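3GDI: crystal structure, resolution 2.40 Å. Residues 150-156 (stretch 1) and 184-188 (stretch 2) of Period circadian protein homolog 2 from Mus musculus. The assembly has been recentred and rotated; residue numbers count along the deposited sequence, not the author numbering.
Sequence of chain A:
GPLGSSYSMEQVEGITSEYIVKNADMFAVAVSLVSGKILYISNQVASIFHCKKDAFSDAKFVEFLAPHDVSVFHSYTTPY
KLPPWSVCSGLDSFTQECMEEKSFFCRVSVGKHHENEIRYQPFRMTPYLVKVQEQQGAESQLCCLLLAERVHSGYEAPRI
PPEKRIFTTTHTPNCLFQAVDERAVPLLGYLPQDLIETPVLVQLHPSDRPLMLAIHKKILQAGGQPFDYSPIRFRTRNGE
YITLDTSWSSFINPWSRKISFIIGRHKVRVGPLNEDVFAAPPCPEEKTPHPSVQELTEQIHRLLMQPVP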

# COMPACT_ATOMS: atom_id res chain seq x y z
N ARG A 150 17.12 -1.17 -17.47
CA ARG A 150 17.64 -2.34 -16.78
C ARG A 150 18.36 -1.86 -15.52
O ARG A 150 19.12 -0.89 -15.57
CB ARG A 150 18.61 -3.09 -17.70
CG ARG A 150 18.69 -4.58 -17.47
CD ARG A 150 19.87 -4.98 -16.63
NE ARG A 150 19.84 -6.42 -16.38
CZ ARG A 150 20.74 -7.08 -15.65
NH1 ARG A 150 21.76 -6.43 -15.09
NH2 ARG A 150 20.62 -8.39 -15.47
N VAL A 151 18.10 -2.53 -14.40
CA VAL A 151 18.71 -2.17 -13.12
C VAL A 151 19.91 -3.04 -12.77
O VAL A 151 19.88 -4.26 -12.95
CB VAL A 151 17.67 -2.27 -11.98
CG1 VAL A 151 18.34 -2.00 -10.64
CG2 VAL A 151 16.56 -1.27 -12.20
N HIS A 152 20.96 -2.41 -12.27
CA HIS A 152 22.19 -3.11 -11.90
C HIS A 152 22.49 -3.10 -10.41
O HIS A 152 22.29 -2.09 -9.72
CB HIS A 152 23.39 -2.54 -12.65
CG HIS A 152 23.37 -2.83 -14.12
ND1 HIS A 152 22.79 -1.97 -15.03
CD2 HIS A 152 23.76 -3.92 -14.81
CE1 HIS A 152 22.84 -2.52 -16.23
NE2 HIS A 152 23.42 -3.71 -16.13
N SER A 153 22.99 -4.22 -9.92
CA SER A 153 23.36 -4.35 -8.52
C SER A 153 24.34 -3.24 -8.18
O SER A 153 25.37 -3.10 -8.84
CB SER A 153 24.02 -5.70 -8.29
OG SER A 153 24.65 -5.72 -7.03
N GLY A 154 24.03 -2.46 -7.15
CA GLY A 154 24.92 -1.38 -6.76
C GLY A 154 26.26 -1.83 -6.21
O GLY A 154 27.09 -1.00 -5.83
N TYR A 155 26.49 -3.14 -6.16
CA TYR A 155 27.74 -3.67 -5.64
C TYR A 155 28.66 -4.16 -6.76
O TYR A 155 29.64 -4.86 -6.51
CB TYR A 155 27.47 -4.83 -4.67
CG TYR A 155 26.52 -4.47 -3.55
CD1 TYR A 155 25.21 -4.94 -3.55
CD2 TYR A 155 26.92 -3.63 -2.52
CE1 TYR A 155 24.32 -4.58 -2.54
CE2 TYR A 155 26.03 -3.26 -1.50
CZ TYR A 155 24.74 -3.74 -1.52
OH TYR A 155 23.87 -3.37 -0.53
N GLU A 156 28.35 -3.78 -8.00
CA GLU A 156 29.18 -4.18 -9.13
C GLU A 156 29.29 -3.06 -10.17
O GLU A 156 28.31 -2.38 -10.48
CB GLU A 156 28.62 -5.46 -9.76
CG GLU A 156 27.32 -5.29 -10.51
CD GLU A 156 26.75 -6.61 -10.98
OE1 GLU A 156 25.79 -6.60 -11.79
OE2 GLU A 156 27.24 -7.67 -10.54
N ALA A 184 16.57 1.25 -2.70
CA ALA A 184 16.72 -0.06 -2.07
C ALA A 184 16.82 -1.22 -3.05
O ALA A 184 17.53 -2.19 -2.79
CB ALA A 184 15.55 -0.31 -1.11
N VAL A 185 16.13 -1.13 -4.18
CA VAL A 185 16.17 -2.22 -5.15
C VAL A 185 17.60 -2.60 -5.51
O VAL A 185 17.99 -3.76 -5.42
CB VAL A 185 15.37 -1.88 -6.42
CG1 VAL A 185 15.46 -3.03 -7.39
CG2 VAL A 185 13.91 -1.61 -6.08
N PRO A 186 18.42 -1.62 -5.91
CA PRO A 186 19.81 -1.94 -6.27
C PRO A 186 20.67 -2.41 -5.09
O PRO A 186 21.68 -3.08 -5.28
CB PRO A 186 20.33 -0.62 -6.86
CG PRO A 186 19.10 0.01 -7.41
CD PRO A 186 18.09 -0.25 -6.32
N LEU A 187 20.28 -2.06 -3.87
CA LEU A 187 21.09 -2.47 -2.72
C LEU A 187 20.60 -3.75 -2.04
O LEU A 187 21.31 -4.33 -1.22
CB LEU A 187 21.16 -1.34 -1.69
CG LEU A 187 21.84 -0.04 -2.14
CD1 LEU A 187 21.56 1.06 -1.14
CD2 LEU A 187 23.33 -0.26 -2.28
N LEU A 188 19.39 -4.21 -2.39
CA LEU A 188 18.84 -5.41 -1.77
C LEU A 188 18.56 -6.57 -2.70
O LEU A 188 18.64 -7.72 -2.30
CB LEU A 188 17.56 -5.06 -1.01
CG LEU A 188 17.69 -4.10 0.16
CD1 LEU A 188 16.34 -3.97 0.82
CD2 LEU A 188 18.74 -4.60 1.16

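Two hydrogen bonds tie the loop of residues 150-156 to the helical segment 184-188. Both end on backbone carbonyl oxygens of the helix. In the shorter one, Tyr155 OH donates to Leu187 O at 2.8 Å. The oxygen of Leu187 lies at the edge of the tyrosine ring, near its plane. This is where a phenol hydroxyl can direct its hydrogen, because the O-H bond prefers the plane of the ring. The CA-to-CB bond of Tyr155 points sideways to the helix, but the end of the side chain comes nearer. With chi1 at -54° (m), the ring carries the hydroxyl to the carbonyl.

The second bond is between backbones. Gly154 N donates to Pro186 O at 3.1 Å, with an N-H...O angle of 168°. The near-linear angle marks a well-aligned bond. It joins adjacent parts of the two segments, since the nearest CA atoms across the contact are those of Ser153 and Pro186, 4.8 Å apart. The carbonyls of Pro186 and Leu187 follow one another in sequence, and the donors Gly154 and Tyr155 do the same. The two bonds therefore run in step, one from a backbone amide and one from a side chain.

Ser153 to Glu156 form a type I beta turn, and both donors, Gly154 and Tyr155, lie within it. Glu156 N donates to Ser153 O at 3.2 Å and closes the turn. Tyr155 N also donates to the side chain of Ser153, with Tyr155 N to Ser153 OG at 3.3 Å and an angle of 162°. The CA-to-CB bond of Ser153 points away from the helix, and its OG is also hydrogen-bonded elsewhere in the structure. Within the helical segment the backbone bonds are weak. Leu188 N to Ala184 O, at 2.8 Å, is one of them.

Gly154 has no side chain, and its backbone sits close to the helix. A CB placed ideally on it would point toward the helix. It would lie 3.6 Å from Leu187 CD2 and 3.6 Å from Pro186 O, so there is little spare room on that side.

Apolar contacts accompany the two hydrogen bonds. Leu187 lies against the tyrosine as well as accepting its hydroxyl: Tyr155 CZ is 3.8 Å from Leu187 CD2. The same two residues thus share a polar and an apolar contact. Pro186 has the largest area covered by the other stretch, 70 Å². Its ring contacts the loop at Val151 and His152, among others. Val151 CG1 is 3.9 Å from Pro186 CG, and His152 O is 3.8 Å from Pro186 CB. The His152 side chain stays out of contact; its CA-to-CB bond points away.

The CA-to-CB bond of Val151 points toward the helix. Its side chain also approaches Val185, with Val151 CG1 to Val185 CG1 at 4.5 Å, a looser contact. Arg150, Glu156, Ala184 and Leu188 make no contact across the stretches. In all, 278 Å² is buried, summed over both sides.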